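Citrate synthase (Thermotoga maritima, PDB 2P2W) condenses acetyl-CoA with oxaloacetate to give citrate and free CoA, the step that brings acetyl units into the tricarboxylic acid cycle. Local coordinates at the interface of chains A and B. Coordinates in Å, arbitrary orientation; residue numbers count along the deposited sequence, not the author numbering. Chains: chain A/B, Citrate synthase.

Contacts 1 and 3 belong to the two ends of one two-fold symmetric interface: each sets the C-terminal segment of one chain, with 3-10 helix 360-362, against the start of helix 57-69 of the other. Residues 56, 57 and 360 occur in both. The C-alpha centres of contacts 1 and 3 lie about 71 Å apart. Contact 2 is about 39 Å from contact 1 and 40 Å from contact 3. Each chain lays its C-terminal tail on the partner, one at each end, with the N-terminal junction between them, as suits a citrate synthase dimer. The centre of contact 2 is about 18 Å from A:His250, a predicted active-site residue.

Contact 1: the interface of chains A and B. Residues chain A 360, 364-365; chain B 56-58.
The 3-10 helix 360-362 of chain A and the C-terminal loop that follows it lie against the start of helix 57-69 of chain B and B:Thr56 just before it. A:Ile360 supplies the apolar part: its CG1 stands anti to the backbone N (chi1 -161°), which brings CD1 to 3.6 Å from B:Lys57 CA. The branch therefore packs on backbone, with A:Ile360 CG1 also 3.6 Å from B:Lys57 N. An alanine here would probably lose this packing and leave a gap over the first turn of the helix. The remaining evidence is for a water-mediated contact, since in this patch the N and O atoms of the two chains lie too far apart to bond directly. Water 1 joins A:Ile360 O to B:Lys57 N, at 2.8 Å from each, and so occupies an N-H at the helix start. A:Glu365 bends at chi2 (68°), and its side chain crosses that of B:Thr56 at about a right angle. Each carboxylate oxygen then has its own water: OE1 reaches water 2, which also meets the B:Ser58 N, and OE2 reaches water 3. The acid thus faces the amino end of a helix, which may favour its charged form. B:Thr56 CG2 meets A:Asp364 O at 3.5 Å. On its other branch, the hydroxyl B:Thr56 OG1 lies 2.7 Å from water 3, the same distance as that water from A:Glu365 OE2.

Contact 2: the interface of chains A and B. Residues chain A 2-4, 6, 9, 345; chain B 3, 6, 9-11.
A:Gln3 meets B:Lys10 and, through water, its own symmetry mate B:Gln3 where the N-terminal segments of this citrate synthase family dimer meet about the two-fold axis. Three residues of chain A bury most here: A:Gln3 (52 Å²), A:Leu6 (35 Å²) and A:Val9 (32 Å²). The backbone A:Gln3 N donates to B:Lys10 O at 2.8 Å, with 173° at the hydrogen, beside a parallel beta bridge between A:Ile2 and B:Lys10; the N-terminal strand-like stretch of A is thereby aligned with strand 10-14 of B. The A:Gln3 side chain stays extended beyond CG (chi2 177°), which carries its amide across B:Val9 at about a right angle, with OE1 3.6 Å from B:Val9 CG1. Two waters close a ring between the glutamine amides. Water 4 joins A:Gln3 OE1 to B:Gln3 NE2, and water 5 joins A:Gln3 NE2 to B:Gln3 OE1, which probably restrains the rotation of both amides. Next to the polar ring the packing is apolar. A:Leu6 and B:Leu6 come tip to tip, CD1 to CD1 at 3.8 Å, while A:Leu6 CD2 touches both B:Ile11 CG2 and B:Val9 CG1, the side chains crossing obliquely. A:Val9 sends CG1 to B:Leu6 CD2 at 3.9 Å, the two-fold-related counterpart of the A:Leu6 CD2 to B:Val9 CG1 contact. A:Pro345 CB borders the cluster, 3.8 Å from B:Ile11 CG2. The backbone oxygen B:Val9 O lies 3.3 Å from A:Pro345 CB.

Contact 3: the interface of chains A and B. Residues chain A 40, 44, 54-57, 60; chain B 357, 360, 363.
B:Arg363 and B:Tyr357 both come tip to tip with A:Glu44 of helix 42-51, where the C-terminal tail of one subunit of this citrate synthase family protein reaches the other. The arginine approaches end-on, and NH1 and NH2 both donate to one oxygen; the salt bridge from B:Arg363 NH1 to A:Glu44 OE2 is 2.9 Å. The planes are turned 54° apart, and both nitrogens meet OE2 from above the carboxylate plane, on one face of it. B:Arg363 NH1 donates as well to the backbone A:Pro55 O at 2.8 Å, which lies in the guanidinium plane. Toward its rim the guanidinium is packed on both faces: A:Leu54 CB comes 3.6 Å from B:Arg363 CZ, its chain crossing the arginine at about a right angle, and B:Ile360 CA lies over the opposite face. With ring and carboxylate 61° apart, the phenol B:Tyr357 OH donates at 2.6 Å to A:Glu44 OE1, which lies in the ring plane at the edge and accepts through its syn lone pair. From within chain A, A:Ser40 OG meets the anti lone pair of A:Glu44 OE1 at 2.5 Å; each carboxylate oxygen accepts at least two donors, which probably holds the group against rotation.

Contact 1: the interface of chains A and B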
# COMPACT_ATOMS: atom_id res chain seq x y z
N ILE A 360 -35.82 1.94 -11.44
CA ILE A 360 -36.04 0.76 -10.61
C ILE A 360 -37.38 0.04 -10.77
O ILE A 360 -37.42 -1.19 -10.72
CB ILE A 360 -35.78 1.10 -9.12
CG1 ILE A 360 -35.54 -0.18 -8.33
CG2 ILE A 360 -36.94 1.90 -8.54
CD1 ILE A 360 -34.79 0.04 -7.04
N ASP A 364 -36.18 -5.92 -14.48
CA ASP A 364 -36.53 -7.33 -14.53
C ASP A 364 -36.50 -7.96 -13.13
O ASP A 364 -35.44 -8.06 -12.51
CB ASP A 364 -35.55 -8.07 -15.44
CG ASP A 364 -35.94 -9.52 -15.68
OD1 ASP A 364 -37.10 -9.89 -15.36
OD2 ASP A 364 -35.09 -10.28 -16.19
N GLU A 365 -37.66 -8.40 -12.66
CA GLU A 365 -37.77 -9.02 -11.34
C GLU A 365 -37.26 -10.46 -11.39
O GLU A 365 -37.12 -10.99 -12.52
CB GLU A 365 -39.23 -9.02 -10.88
CG GLU A 365 -39.43 -9.52 -9.45
CD GLU A 365 -38.83 -8.58 -8.43
OE1 GLU A 365 -38.85 -7.35 -8.67
OE2 GLU A 365 -38.36 -9.06 -7.37
N THR B 56 -33.20 -4.64 -7.99
CA THR B 56 -34.65 -4.47 -8.05
C THR B 56 -35.02 -3.73 -6.77
O THR B 56 -34.17 -3.53 -5.90
CB THR B 56 -35.40 -5.82 -8.07
OG1 THR B 56 -35.05 -6.58 -6.91
CG2 THR B 56 -35.04 -6.62 -9.32
N LYS B 57 -36.27 -3.33 -6.66
CA LYS B 57 -36.73 -2.60 -5.48
C LYS B 57 -36.41 -3.35 -4.18
O LYS B 57 -35.88 -2.76 -3.24
CB LYS B 57 -38.24 -2.35 -5.56
CG LYS B 57 -38.80 -1.54 -4.40
CD LYS B 57 -40.30 -1.35 -4.51
CE LYS B 57 -40.86 -0.64 -3.28
NZ LYS B 57 -42.35 -0.51 -3.35
N SER B 58 -36.73 -4.64 -4.13
CA SER B 58 -36.47 -5.42 -2.93
C SER B 58 -34.98 -5.64 -2.69
O SER B 58 -34.51 -5.62 -1.55
CB SER B 58 -37.20 -6.78 -3.00
OG SER B 58 -36.79 -7.53 -4.13
O HOH W 1 -37.97 -3.25 -8.92
O HOH W 2 -38.49 -6.05 -6.15
O HOH W 3 -35.71 -9.20 -6.71

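Contact 2: the interface of chains A and B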
# COMPACT_ATOMS: atom_id res chain seq x y z
N ILE A 2 -2.08 -7.34 -23.62
CA ILE A 2 -2.14 -7.27 -22.17
C ILE A 2 -0.86 -7.86 -21.58
O ILE A 2 -0.37 -8.89 -22.04
CB ILE A 2 -3.38 -8.03 -21.66
CG1 ILE A 2 -4.63 -7.41 -22.28
CG2 ILE A 2 -3.46 -7.98 -20.14
CD1 ILE A 2 -5.90 -8.16 -22.00
N GLN A 3 -0.31 -7.18 -20.58
CA GLN A 3 0.92 -7.63 -19.92
C GLN A 3 0.65 -7.92 -18.45
O GLN A 3 1.28 -7.34 -17.56
CB GLN A 3 1.99 -6.56 -20.08
CG GLN A 3 2.44 -6.37 -21.53
CD GLN A 3 3.46 -5.26 -21.68
OE1 GLN A 3 3.10 -4.11 -21.90
NE2 GLN A 3 4.74 -5.61 -21.57
N LYS A 4 -0.28 -8.84 -18.21
CA LYS A 4 -0.67 -9.22 -16.86
C LYS A 4 0.53 -9.75 -16.07
O LYS A 4 1.23 -10.66 -16.52
CB LYS A 4 -1.75 -10.29 -16.94
CG LYS A 4 -2.56 -10.48 -15.67
CD LYS A 4 -3.73 -11.40 -15.94
CE LYS A 4 -4.76 -11.34 -14.83
NZ LYS A 4 -5.62 -12.55 -14.88
N LEU A 6 3.16 -8.07 -15.42
CA LEU A 6 4.28 -7.20 -15.78
C LEU A 6 5.64 -7.88 -15.84
O LEU A 6 6.67 -7.24 -15.63
CB LEU A 6 4.37 -6.01 -14.82
CG LEU A 6 3.22 -5.00 -14.83
CD1 LEU A 6 3.52 -3.88 -13.85
CD2 LEU A 6 3.04 -4.44 -16.24
N VAL A 9 8.91 -6.34 -17.53
CA VAL A 9 8.71 -4.92 -17.77
C VAL A 9 9.61 -4.10 -16.84
O VAL A 9 9.54 -4.23 -15.61
CB VAL A 9 7.24 -4.50 -17.54
CG1 VAL A 9 7.08 -3.00 -17.76
CG2 VAL A 9 6.34 -5.28 -18.48
N PRO A 345 -1.09 2.90 -15.04
CA PRO A 345 -1.32 2.08 -16.22
C PRO A 345 -2.80 2.09 -16.58
O PRO A 345 -3.53 3.02 -16.24
CB PRO A 345 -0.85 0.70 -15.77
CG PRO A 345 -1.34 0.67 -14.34
CD PRO A 345 -0.97 2.06 -13.83
N GLN B 3 9.84 1.49 -19.39
CA GLN B 3 8.48 2.02 -19.50
C GLN B 3 8.08 2.70 -18.19
O GLN B 3 7.09 2.34 -17.55
CB GLN B 3 7.51 0.88 -19.82
CG GLN B 3 7.74 0.28 -21.21
CD GLN B 3 6.83 -0.89 -21.50
OE1 GLN B 3 7.18 -2.03 -21.22
NE2 GLN B 3 5.66 -0.60 -22.06
N LEU B 6 4.51 3.49 -16.74
CA LEU B 6 3.61 2.49 -17.32
C LEU B 6 2.46 3.04 -18.16
O LEU B 6 1.41 2.42 -18.26
CB LEU B 6 3.03 1.59 -16.22
CG LEU B 6 4.00 0.69 -15.46
CD1 LEU B 6 3.22 -0.15 -14.45
CD2 LEU B 6 4.75 -0.21 -16.43
N VAL B 9 0.19 0.91 -20.64
CA VAL B 9 0.38 -0.51 -20.38
C VAL B 9 -0.89 -1.11 -19.76
O VAL B 9 -1.36 -0.66 -18.72
CB VAL B 9 1.57 -0.76 -19.42
CG1 VAL B 9 1.72 -2.25 -19.15
CG2 VAL B 9 2.84 -0.21 -20.04
N LYS B 10 -1.43 -2.13 -20.43
CA LYS B 10 -2.63 -2.80 -19.95
C LYS B 10 -2.19 -3.92 -19.02
O LYS B 10 -1.58 -4.90 -19.46
CB LYS B 10 -3.42 -3.37 -21.14
CG LYS B 10 -3.87 -2.33 -22.15
CD LYS B 10 -4.31 -2.99 -23.45
CE LYS B 10 -4.83 -1.97 -24.45
NZ LYS B 10 -6.16 -1.42 -24.03
N ILE B 11 -2.49 -3.78 -17.74
CA ILE B 11 -2.09 -4.78 -16.76
C ILE B 11 -3.15 -5.83 -16.47
O ILE B 11 -2.90 -6.77 -15.70
CB ILE B 11 -1.65 -4.09 -15.44
CG1 ILE B 11 -2.82 -3.33 -14.82
CG2 ILE B 11 -0.52 -3.12 -15.73
CD1 ILE B 11 -3.54 -4.08 -13.71
O HOH W 4 3.94 -2.24 -23.33
O HOH W 5 6.94 -4.26 -22.33

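Contact 3: the interface of chains A and B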
# COMPACT_ATOMS: atom_id res chain seq x y z
N SER A 40 29.55 -8.41 6.87
CA SER A 40 29.01 -7.13 7.32
C SER A 40 28.09 -7.24 8.53
O SER A 40 28.03 -8.27 9.20
CB SER A 40 28.27 -6.45 6.16
OG SER A 40 28.11 -5.06 6.39
N GLU A 44 26.08 -1.55 8.86
CA GLU A 44 27.04 -1.31 7.78
C GLU A 44 26.43 -1.52 6.39
O GLU A 44 26.67 -0.73 5.48
CB GLU A 44 28.27 -2.21 7.93
CG GLU A 44 29.38 -1.85 6.95
CD GLU A 44 30.56 -2.80 7.01
OE1 GLU A 44 30.39 -3.99 6.64
OE2 GLU A 44 31.66 -2.37 7.42
N LEU A 54 30.78 2.07 1.27
CA LEU A 54 31.04 1.43 2.55
C LEU A 54 31.55 2.52 3.48
O LEU A 54 32.39 3.34 3.09
CB LEU A 54 32.09 0.31 2.39
CG LEU A 54 31.65 -0.88 1.53
CD1 LEU A 54 32.81 -1.85 1.34
CD2 LEU A 54 30.47 -1.58 2.19
N PRO A 55 31.05 2.57 4.72
CA PRO A 55 31.46 3.58 5.69
C PRO A 55 32.85 3.35 6.29
O PRO A 55 33.29 2.21 6.44
CB PRO A 55 30.38 3.49 6.75
CG PRO A 55 30.12 2.01 6.80
CD PRO A 55 30.06 1.65 5.31
N THR A 56 33.53 4.45 6.62
CA THR A 56 34.84 4.36 7.25
C THR A 56 34.55 4.01 8.70
O THR A 56 33.40 3.99 9.13
CB THR A 56 35.60 5.70 7.20
OG1 THR A 56 34.83 6.71 7.85
CG2 THR A 56 35.89 6.11 5.77
N LYS A 57 35.60 3.73 9.47
CA LYS A 57 35.45 3.37 10.87
C LYS A 57 34.63 4.41 11.65
O LYS A 57 33.70 4.06 12.38
CB LYS A 57 36.82 3.20 11.53
CG LYS A 57 36.75 2.76 12.99
CD LYS A 57 38.14 2.65 13.61
CE LYS A 57 38.05 2.33 15.10
NZ LYS A 57 39.39 2.27 15.74
N LEU A 60 30.86 4.61 10.37
CA LEU A 60 30.05 3.50 10.87
C LEU A 60 29.74 3.70 12.35
O LEU A 60 28.62 3.46 12.79
CB LEU A 60 30.78 2.17 10.68
CG LEU A 60 29.99 0.94 11.15
CD1 LEU A 60 28.66 0.88 10.43
CD2 LEU A 60 30.79 -0.32 10.88
N TYR B 357 34.30 -6.14 -1.34
CA TYR B 357 34.06 -5.72 0.02
C TYR B 357 35.42 -5.43 0.64
O TYR B 357 36.20 -6.35 0.88
CB TYR B 357 33.34 -6.82 0.81
CG TYR B 357 33.12 -6.47 2.27
CD1 TYR B 357 31.99 -5.77 2.68
CD2 TYR B 357 34.06 -6.81 3.24
CE1 TYR B 357 31.79 -5.42 4.01
CE2 TYR B 357 33.88 -6.47 4.58
CZ TYR B 357 32.74 -5.77 4.96
OH TYR B 357 32.55 -5.43 6.28
N ILE B 360 36.99 -2.64 6.56
CA ILE B 360 36.89 -1.27 7.05
C ILE B 360 38.20 -0.53 7.32
O ILE B 360 38.29 0.67 7.06
CB ILE B 360 35.97 -1.22 8.31
CG1 ILE B 360 35.49 0.21 8.54
CG2 ILE B 360 36.71 -1.76 9.53
CD1 ILE B 360 34.23 0.30 9.37
N ARG B 363 39.63 1.22 4.08
CA ARG B 363 38.79 2.12 3.31
C ARG B 363 39.29 3.56 3.23
O ARG B 363 39.79 4.12 4.20
CB ARG B 363 37.36 2.08 3.87
CG ARG B 363 36.75 0.69 3.74
CD ARG B 363 35.40 0.57 4.41
NE ARG B 363 34.94 -0.81 4.37
CZ ARG B 363 33.93 -1.29 5.09
NH1 ARG B 363 33.26 -0.49 5.91
NH2 ARG B 363 33.59 -2.57 4.99
O HOH W 6 38.12 3.16 8.30